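Local coordinates for protein putative sugar phosphate isomerase (Acidithiobacillus ferrooxidans, PDB 3L2H) that probably binds a metal ion within a cupin barrel and is thought to act as a sugar phosphate isomerase, at residues V23-N27 against Y131-K136; H66-E70 against G121-D127. All coordinates share one frame. Residues are numbered along the deposited sequence.

In the fold
Both contacts join the six-stranded and four-stranded sheets of the cupin fold, and both involve strand 126-131: contact 2 meets its start, contact 1 its end. Their centres lie about 18 Å apart, and contact 2 is nested along the chain inside the loop closed by contact 1. Contact 1 is a surface meeting of two turns, held by a leucine on a tyrosine face and a bridging water. Contact 2 is partly buried: two neighbouring crossovers between the sheets are tied by direct hydrogen bonds, largely to carboxylate and amide side chains. Both touch a second subunit; contact 2 also meets a third, which takes the carboxylate of E69.

Contact 1. Residues V23-N27 against Y131-K136; sequences VHFLN and YPNQHK
This is a surface contact between the tips of two beta hairpins, one at the edge of the six-stranded sheet and one in the four-stranded sheet. The first tip is a type I turn from H24 to N27, linking strands 20-24 and 27-36 and closed by N27 N to H24 O (3.1 Å). H24, with chi1 t, folds back so that its ND1 accepts L26 N at 3.0 Å. The second tip links strands 126-131 and 136-141: Y131 N donates to K136 O (2.8 Å), Q134 N to Y131 O (3.0 Å), and H135 takes a left-handed conformation (phi/psi 60/40), so that H135 and K136 together face Y131 in a G1 beta bulge. The closest CA pair is L26 and Q134, 7.7 Å apart, and 250 Å² is buried. L26, in its m,t rotamer, lays CD1 over a face of the Y131 ring in a CH-pi contact, 3.6 Å from the centroid and 20° off the normal. L26 CD2 lies 4.3 Å from K136 CD, and L26 CB 4.2 Å from Q134 CG, while the Q134 amide turns to hydrogen-bond E61. The H24 and Y131 rings meet obliquely, centroids 5.5 Å apart and planes at 68°. A water joins their polar ends, 3.1 Å from H24 NE2 and 2.5 Å from Y131 OH. F25, beside this cluster, packs on L156 of a second subunit. The segments exchange no direct hydrogen bond: apolar cover and one water connect the tips, while N27 N and Q134 N pair within their own turns.

Contact 2. Residues H66-E70 against G121-D127; sequences HYEEE and GQRLDQD. With EDO (1,2-ethanediol), chain N.
In this cupin fold, two crossovers between the six-stranded and four-stranded sheets run side by side, tied mainly by side chains accepting backbone NH groups. The irregular loop 66-70 joins strands 64-65 and 70-76; 121-127 leaves strand 115-122 and enters strand 126-131 through R123-D125 (476 Å² buried). Y67-D127 and E68-Q122 CA atoms lie 5.3 Å apart; E70 and G121 form an antiparallel non-hydrogen-bonded pair (CA-CA 4.2 Å), and Q122 N donates to E69 O at 3.1 Å. Q122 (m,t) returns OE1 to E69 N at 2.9 Å. E68 (m,t) accepts L124 N on OE2 at 2.8 Å (177°) and salt-bridges R140. D127 (chi1 t) offers OD1 to Y67 N at 2.9 Å and, weakly, to E68 N at 3.3 Å; its OD2 bonds H65 ND1. L124 CD1 packs 4.0 Å from Y67 CB; Y67 OH hydrogen-bonds N142 of a second subunit, and the E69 carboxylate accepts R44 N and H45 N of a third. E70 OE1 is hydrogen-bonded to H63 NE2; E70 OE2 lies a very short 2.5 Å from O1 of a 1,2-ethanediol, probably from the crystallisation liquor, which also bonds H105. H63, H65 and E70 fit the HxH...E pattern of cupin metal sites, H105 the second-motif histidine. A water between like-charged E68 OE1 and D127 OD2 (3.7 Å apart) donates weakly to E68 OE1 at 2.9 Å and to D127 OD2 at 2.6 Å.

Contact 1. Residues V23-N27 against Y131-K136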
ATOM      1  N   VAL B  23       5.016 -24.918 -16.514  1.00 23.91           N
ATOM      2  CA  VAL B  23       6.424 -24.966 -16.918  1.00 23.28           C
ATOM      3  C   VAL B  23       6.894 -23.498 -16.838  1.00 22.39           C
ATOM      4  O   VAL B  23       6.220 -22.589 -17.349  1.00 22.33           O
ATOM      5  CB  VAL B  23       6.663 -25.567 -18.299  1.00 24.04           C
ATOM      6  CG1 VAL B  23       8.155 -25.692 -18.573  1.00 24.35           C
ATOM      7  CG2 VAL B  23       6.000 -26.958 -18.431  1.00 24.48           C
ATOM      8  N   HIS B  24       7.987 -23.253 -16.120  1.00 21.40           N
ATOM      9  CA  HIS B  24       8.527 -21.911 -16.056  1.00 19.41           C
ATOM     10  C   HIS B  24       9.009 -21.471 -17.454  1.00 18.58           C
ATOM     11  O   HIS B  24       9.708 -22.243 -18.172  1.00 16.98           O
ATOM     12  CB  HIS B  24       9.640 -21.832 -15.028  1.00 19.27           C
ATOM     13  CG  HIS B  24       9.947 -20.441 -14.637  1.00 18.79           C
ATOM     14  ND1 HIS B  24      10.573 -19.556 -15.484  1.00 18.57           N
ATOM     15  CD2 HIS B  24       9.617 -19.739 -13.529  1.00 19.97           C
ATOM     16  CE1 HIS B  24      10.626 -18.373 -14.907  1.00 19.87           C
ATOM     17  NE2 HIS B  24      10.075 -18.462 -13.714  1.00 19.22           N
ATOM     18  N   PHE B  25       8.697 -20.229 -17.855  1.00 18.33           N
ATOM     19  CA  PHE B  25       9.065 -19.808 -19.237  1.00 18.44           C
ATOM     20  C   PHE B  25      10.582 -19.652 -19.472  1.00 18.10           C
ATOM     21  O   PHE B  25      11.033 -19.636 -20.637  1.00 17.43           O
ATOM     22  CB  PHE B  25       8.329 -18.537 -19.669  1.00 18.65           C
ATOM     23  CG  PHE B  25       8.960 -17.252 -19.179  1.00 19.18           C
ATOM     24  CD1 PHE B  25       8.872 -16.879 -17.860  1.00 19.26           C
ATOM     25  CD2 PHE B  25       9.627 -16.418 -20.051  1.00 18.90           C
ATOM     26  CE1 PHE B  25       9.431 -15.669 -17.409  1.00 19.38           C
ATOM     27  CE2 PHE B  25      10.213 -15.222 -19.580  1.00 18.79           C
ATOM     28  CZ  PHE B  25      10.063 -14.848 -18.266  1.00 19.03           C
ATOM     29  N   LEU B  26      11.357 -19.619 -18.382  1.00 17.71           N
ATOM     30  CA  LEU B  26      12.809 -19.527 -18.449  1.00 17.10           C
ATOM     31  C   LEU B  26      13.512 -20.833 -18.126  1.00 17.36           C
ATOM     32  O   LEU B  26      14.758 -20.880 -18.200  1.00 17.31           O
ATOM     33  CB  LEU B  26      13.323 -18.370 -17.555  1.00 17.84           C
ATOM     34  CG  LEU B  26      13.007 -16.938 -18.047  1.00 17.55           C
ATOM     35  CD1 LEU B  26      13.428 -15.810 -17.030  1.00 18.94           C
ATOM     36  CD2 LEU B  26      13.640 -16.681 -19.430  1.00 17.69           C
ATOM     37  N   ASN B  27      12.764 -21.900 -17.839  1.00 16.41           N
ATOM     38  CA  ASN B  27      13.401 -23.188 -17.464  1.00 17.17           C
ATOM     39  C   ASN B  27      12.512 -24.353 -17.865  1.00 16.18           C
ATOM     40  O   ASN B  27      11.492 -24.622 -17.200  1.00 15.34           O
ATOM     41  CB  ASN B  27      13.737 -23.254 -15.963  1.00 17.48           C
ATOM     42  CG  ASN B  27      14.492 -24.506 -15.597  1.00 18.11           C
ATOM     43  OD1 ASN B  27      14.709 -25.386 -16.441  1.00 17.72           O
ATOM     44  ND2 ASN B  27      14.855 -24.626 -14.322  1.00 18.63           N
ATOM     45  N   TYR B 131      16.508 -13.142 -12.417  1.00 17.16           N
ATOM     46  CA  TYR B 131      16.853 -14.498 -12.857  1.00 17.16           C
ATOM     47  C   TYR B 131      18.346 -14.524 -13.170  1.00 17.26           C
ATOM     48  O   TYR B 131      18.754 -14.400 -14.330  1.00 19.00           O
ATOM     49  CB  TYR B 131      16.005 -14.900 -14.054  1.00 17.00           C
ATOM     50  CG  TYR B 131      14.530 -14.877 -13.779  1.00 17.47           C
ATOM     51  CD1 TYR B 131      13.923 -15.879 -13.057  1.00 17.34           C
ATOM     52  CD2 TYR B 131      13.751 -13.836 -14.232  1.00 18.41           C
ATOM     53  CE1 TYR B 131      12.576 -15.873 -12.805  1.00 17.88           C
ATOM     54  CE2 TYR B 131      12.387 -13.801 -13.975  1.00 19.32           C
ATOM     55  CZ  TYR B 131      11.806 -14.829 -13.286  1.00 19.74           C
ATOM     56  OH  TYR B 131      10.449 -14.786 -13.020  1.00 22.58           O
ATOM     57  N   PRO B 132      19.173 -14.675 -12.136  1.00 18.15           N
ATOM     58  CA  PRO B 132      20.616 -14.470 -12.375  1.00 17.52           C
ATOM     59  C   PRO B 132      21.229 -15.401 -13.441  1.00 16.99           C
ATOM     60  O   PRO B 132      22.134 -14.967 -14.163  1.00 17.33           O
ATOM     61  CB  PRO B 132      21.251 -14.707 -11.008  1.00 17.77           C
ATOM     62  CG  PRO B 132      20.111 -14.527  -9.978  1.00 18.16           C
ATOM     63  CD  PRO B 132      18.842 -14.900 -10.705  1.00 17.61           C
ATOM     64  N   ASN B 133      20.740 -16.630 -13.564  1.00 17.60           N
ATOM     65  CA  ASN B 133      21.335 -17.591 -14.509  1.00 18.00           C
ATOM     66  C   ASN B 133      20.957 -17.285 -15.942  1.00 18.18           C
ATOM     67  O   ASN B 133      21.659 -17.746 -16.872  1.00 18.84           O
ATOM     68  CB  ASN B 133      20.996 -19.052 -14.164  1.00 18.24           C
ATOM     69  CG  ASN B 133      21.659 -19.504 -12.854  1.00 19.23           C
ATOM     70  OD1 ASN B 133      22.624 -18.876 -12.379  1.00 20.96           O
ATOM     71  ND2 ASN B 133      21.146 -20.560 -12.277  1.00 19.66           N
ATOM     72  N   GLN B 134      19.914 -16.487 -16.128  1.00 16.96           N
ATOM     73  CA  GLN B 134      19.544 -16.034 -17.435  1.00 17.96           C
ATOM     74  C   GLN B 134      20.016 -14.579 -17.704  1.00 16.22           C
ATOM     75  O   GLN B 134      19.772 -14.093 -18.770  1.00 15.59           O
ATOM     76  CB  GLN B 134      18.017 -16.116 -17.635  1.00 19.24           C
ATOM     77  CG  GLN B 134      17.429 -17.528 -17.323  1.00 20.70           C
ATOM     78  CD  GLN B 134      18.133 -18.626 -18.057  1.00 22.03           C
ATOM     79  OE1 GLN B 134      18.515 -18.457 -19.222  1.00 25.74           O
ATOM     80  NE2 GLN B 134      18.342 -19.757 -17.401  1.00 22.92           N
ATOM     81  N   HIS B 135      20.640 -13.913 -16.736  1.00 15.42           N
ATOM     82  CA  HIS B 135      21.089 -12.527 -16.898  1.00 16.52           C
ATOM     83  C   HIS B 135      19.908 -11.598 -17.210  1.00 16.11           C
ATOM     84  O   HIS B 135      20.021 -10.690 -18.041  1.00 16.84           O
ATOM     85  CB  HIS B 135      22.175 -12.472 -17.992  1.00 17.12           C
ATOM     86  CG  HIS B 135      23.104 -11.320 -17.893  1.00 18.54           C
ATOM     87  ND1 HIS B 135      23.235 -10.379 -18.905  1.00 20.06           N
ATOM     88  CD2 HIS B 135      23.950 -10.938 -16.910  1.00 20.15           C
ATOM     89  CE1 HIS B 135      24.159  -9.498 -18.554  1.00 20.87           C
ATOM     90  NE2 HIS B 135      24.588  -9.793 -17.338  1.00 19.17           N
ATOM     91  N   LYS B 136      18.781 -11.830 -16.534  1.00 15.63           N
ATOM     92  CA  LYS B 136      17.575 -11.038 -16.753  1.00 15.83           C
ATOM     93  C   LYS B 136      16.939 -10.528 -15.458  1.00 15.25           C
ATOM     94  O   LYS B 136      16.955 -11.204 -14.450  1.00 14.86           O
ATOM     95  CB  LYS B 136      16.525 -11.867 -17.519  1.00 17.08           C
ATOM     96  CG  LYS B 136      16.919 -12.168 -18.984  1.00 18.19           C
ATOM     97  CD  LYS B 136      15.991 -13.109 -19.581  1.00 20.20           C
ATOM     98  CE  LYS B 136      16.543 -13.742 -20.906  1.00 21.48           C
ATOM     99  NZ  LYS B 136      17.228 -12.758 -21.755  1.00 19.14           N
TER
HETATM  100  O   HOH W   1       9.469 -16.462 -11.370  0.60 16.89           O

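Contact 2. Residues H66-E70 against G121-D127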
ATOM      1  N   HIS B  66      12.366  -9.056  -5.104  1.00 18.14           N
ATOM      2  CA  HIS B  66      12.720  -7.842  -4.407  1.00 18.75           C
ATOM      3  C   HIS B  66      11.623  -7.341  -3.452  1.00 17.98           C
ATOM      4  O   HIS B  66      11.944  -6.584  -2.542  1.00 18.26           O
ATOM      5  CB  HIS B  66      13.008  -6.720  -5.427  1.00 18.67           C
ATOM      6  CG  HIS B  66      14.247  -6.928  -6.230  1.00 19.05           C
ATOM      7  ND1 HIS B  66      15.097  -5.894  -6.559  1.00 19.22           N
ATOM      8  CD2 HIS B  66      14.785  -8.051  -6.772  1.00 19.24           C
ATOM      9  CE1 HIS B  66      16.099  -6.377  -7.271  1.00 19.94           C
ATOM     10  NE2 HIS B  66      15.935  -7.682  -7.410  1.00 19.02           N
ATOM     11  N   TYR B  67      10.360  -7.697  -3.695  1.00 17.59           N
ATOM     12  CA  TYR B  67       9.228  -7.212  -2.885  1.00 17.44           C
ATOM     13  C   TYR B  67       8.306  -8.306  -2.352  1.00 18.18           C
ATOM     14  O   TYR B  67       7.759  -8.168  -1.246  1.00 20.28           O
ATOM     15  CB  TYR B  67       8.373  -6.197  -3.703  1.00 17.33           C
ATOM     16  CG  TYR B  67       9.071  -4.882  -3.871  1.00 16.87           C
ATOM     17  CD1 TYR B  67       8.983  -3.901  -2.891  1.00 16.67           C
ATOM     18  CD2 TYR B  67       9.875  -4.644  -4.965  1.00 16.80           C
ATOM     19  CE1 TYR B  67       9.683  -2.703  -3.032  1.00 16.76           C
ATOM     20  CE2 TYR B  67      10.593  -3.431  -5.125  1.00 16.14           C
ATOM     21  CZ  TYR B  67      10.479  -2.477  -4.176  1.00 16.35           C
ATOM     22  OH  TYR B  67      11.166  -1.288  -4.283  1.00 15.46           O
ATOM     23  N   GLU B  68       8.066  -9.350  -3.121  1.00 16.41           N
ATOM     24  CA  GLU B  68       7.219 -10.448  -2.641  1.00 17.35           C
ATOM     25  C   GLU B  68       7.991 -11.492  -1.821  1.00 18.14           C
ATOM     26  O   GLU B  68       9.027 -12.005  -2.266  1.00 18.91           O
ATOM     27  CB  GLU B  68       6.518 -11.178  -3.786  1.00 17.58           C
ATOM     28  CG  GLU B  68       5.398 -10.412  -4.509  1.00 18.02           C
ATOM     29  CD  GLU B  68       4.717 -11.217  -5.602  1.00 19.01           C
ATOM     30  OE1 GLU B  68       5.158 -12.355  -5.892  1.00 19.21           O
ATOM     31  OE2 GLU B  68       3.688 -10.740  -6.185  1.00 19.86           O
ATOM     32  N   GLU B  69       7.503 -11.781  -0.610  1.00 16.56           N
ATOM     33  CA  GLU B  69       7.998 -12.908   0.165  1.00 15.90           C
ATOM     34  C   GLU B  69       7.485 -14.234  -0.403  1.00 16.21           C
ATOM     35  O   GLU B  69       6.436 -14.294  -1.041  1.00 15.66           O
ATOM     36  CB  GLU B  69       7.581 -12.754   1.649  1.00 16.30           C
ATOM     37  CG  GLU B  69       8.365 -11.596   2.273  1.00 17.85           C
ATOM     38  CD  GLU B  69       8.104 -11.412   3.736  1.00 18.02           C
ATOM     39  OE1 GLU B  69       7.058 -11.894   4.193  1.00 17.48           O
ATOM     40  OE2 GLU B  69       8.948 -10.763   4.398  1.00 18.35           O
ATOM     41  N   GLU B  70       8.227 -15.310  -0.148  1.00 15.34           N
ATOM     42  CA  GLU B  70       7.890 -16.627  -0.655  1.00 17.29           C
ATOM     43  C   GLU B  70       8.344 -17.627   0.411  1.00 16.46           C
ATOM     44  O   GLU B  70       9.320 -17.352   1.104  1.00 16.29           O
ATOM     45  CB  GLU B  70       8.657 -16.852  -1.969  1.00 20.09           C
ATOM     46  CG  GLU B  70       8.450 -18.111  -2.635  1.00 24.07           C
ATOM     47  CD  GLU B  70       9.017 -18.113  -4.062  1.00 25.51           C
ATOM     48  OE1 GLU B  70      10.087 -17.495  -4.373  1.00 26.93           O
ATOM     49  OE2 GLU B  70       8.341 -18.741  -4.864  1.00 28.60           O
ATOM     50  N   GLY B 121       3.134 -17.637  -1.071  1.00 18.48           N
ATOM     51  CA  GLY B 121       3.740 -16.396  -1.497  1.00 19.82           C
ATOM     52  C   GLY B 121       2.807 -15.204  -1.491  1.00 20.34           C
ATOM     53  O   GLY B 121       1.565 -15.342  -1.456  1.00 20.36           O
ATOM     54  N   GLN B 122       3.391 -14.027  -1.406  1.00 20.28           N
ATOM     55  CA  GLN B 122       2.588 -12.807  -1.466  1.00 20.92           C
ATOM     56  C   GLN B 122       2.213 -12.604  -2.874  1.00 21.45           C
ATOM     57  O   GLN B 122       2.948 -13.054  -3.775  1.00 25.48           O
ATOM     58  CB  GLN B 122       3.359 -11.575  -1.055  1.00 20.74           C
ATOM     59  CG  GLN B 122       3.726 -11.467   0.348  1.00 20.25           C
ATOM     60  CD  GLN B 122       4.361 -10.144   0.618  1.00 20.40           C
ATOM     61  OE1 GLN B 122       5.588 -10.033   0.625  1.00 16.56           O
ATOM     62  NE2 GLN B 122       3.537  -9.107   0.799  1.00 20.25           N
ATOM     63  N   ARG B 123       1.093 -11.931  -3.101  1.00 20.92           N
ATOM     64  CA  ARG B 123       0.707 -11.460  -4.417  1.00 21.89           C
ATOM     65  C   ARG B 123       0.615  -9.952  -4.384  1.00 22.19           C
ATOM     66  O   ARG B 123      -0.317  -9.450  -3.806  1.00 22.77           O
ATOM     67  CB  ARG B 123      -0.649 -11.979  -4.826  1.00 22.34           C
ATOM     68  CG  ARG B 123      -0.635 -13.415  -5.184  1.00 23.37           C
ATOM     69  CD  ARG B 123      -1.843 -13.761  -5.978  1.00 24.22           C
ATOM     70  NE  ARG B 123      -1.775 -15.172  -6.239  1.00 25.26           N
ATOM     71  CZ  ARG B 123      -2.754 -15.895  -6.758  1.00 25.51           C
ATOM     72  NH1 ARG B 123      -3.910 -15.351  -7.061  1.00 24.97           N
ATOM     73  NH2 ARG B 123      -2.556 -17.184  -6.970  1.00 26.71           N
ATOM     74  N   LEU B 124       1.599  -9.252  -4.944  1.00 20.42           N
ATOM     75  CA  LEU B 124       1.629  -7.792  -4.936  1.00 20.24           C
ATOM     76  C   LEU B 124       1.494  -7.268  -6.353  1.00 19.95           C
ATOM     77  O   LEU B 124       1.883  -7.927  -7.303  1.00 19.37           O
ATOM     78  CB  LEU B 124       2.939  -7.273  -4.370  1.00 19.01           C
ATOM     79  CG  LEU B 124       3.230  -7.666  -2.951  1.00 19.49           C
ATOM     80  CD1 LEU B 124       4.680  -7.199  -2.549  1.00 17.79           C
ATOM     81  CD2 LEU B 124       2.108  -7.109  -1.992  1.00 20.33           C
ATOM     82  N   ASP B 125       0.914  -6.089  -6.467  1.00 20.54           N
ATOM     83  CA  ASP B 125       0.755  -5.436  -7.752  1.00 21.34           C
ATOM     84  C   ASP B 125       2.092  -5.062  -8.417  1.00 18.81           C
ATOM     85  O   ASP B 125       2.142  -5.002  -9.641  1.00 18.60           O
ATOM     86  CB  ASP B 125      -0.063  -4.167  -7.597  1.00 23.43           C
ATOM     87  CG  ASP B 125      -1.557  -4.440  -7.435  1.00 26.23           C
ATOM     88  OD1 ASP B 125      -2.030  -5.548  -7.703  1.00 27.73           O
ATOM     89  OD2 ASP B 125      -2.262  -3.490  -7.100  1.00 30.32           O
ATOM     90  N   GLN B 126       3.119  -4.795  -7.628  1.00 17.36           N
ATOM     91  CA  GLN B 126       4.460  -4.505  -8.130  1.00 17.20           C
ATOM     92  C   GLN B 126       5.532  -5.421  -7.508  1.00 16.62           C
ATOM     93  O   GLN B 126       5.591  -5.608  -6.288  1.00 16.90           O
ATOM     94  CB  GLN B 126       4.863  -3.057  -7.852  1.00 17.63           C
ATOM     95  CG  GLN B 126       4.006  -1.974  -8.570  1.00 18.75           C
ATOM     96  CD  GLN B 126       4.515  -0.533  -8.281  1.00 20.53           C
ATOM     97  OE1 GLN B 126       4.034   0.072  -7.338  1.00 19.18           O
ATOM     98  NE2 GLN B 126       5.544  -0.020  -9.064  1.00 20.52           N
ATOM     99  N   ASP B 127       6.444  -5.885  -8.346  1.00 15.30           N
ATOM    100  CA  ASP B 127       7.583  -6.671  -7.868  1.00 15.97           C
ATOM    101  C   ASP B 127       8.682  -6.553  -8.901  1.00 14.68           C
ATOM    102  O   ASP B 127       8.472  -6.092 -10.037  1.00 14.22           O
ATOM    103  CB  ASP B 127       7.152  -8.132  -7.655  1.00 16.25           C
ATOM    104  CG  ASP B 127       8.131  -8.967  -6.810  1.00 17.18           C
ATOM    105  OD1 ASP B 127       9.010  -8.416  -6.108  1.00 17.34           O
ATOM    106  OD2 ASP B 127       7.964 -10.217  -6.881  1.00 19.01           O
TER
HETATM  107  C1  EDO N 165       8.911 -21.922  -5.934  1.00 29.66           C
HETATM  108  O1  EDO N 165       9.403 -20.578  -6.131  1.00 29.55           O
HETATM  109  C2  EDO N 165       9.718 -22.634  -4.876  1.00 29.06           C
HETATM  110  O2  EDO N 165      10.966 -23.037  -5.479  1.00 28.94           O
HETATM  111  O   HOH W   2       6.258 -11.516  -8.408  1.00 21.73           O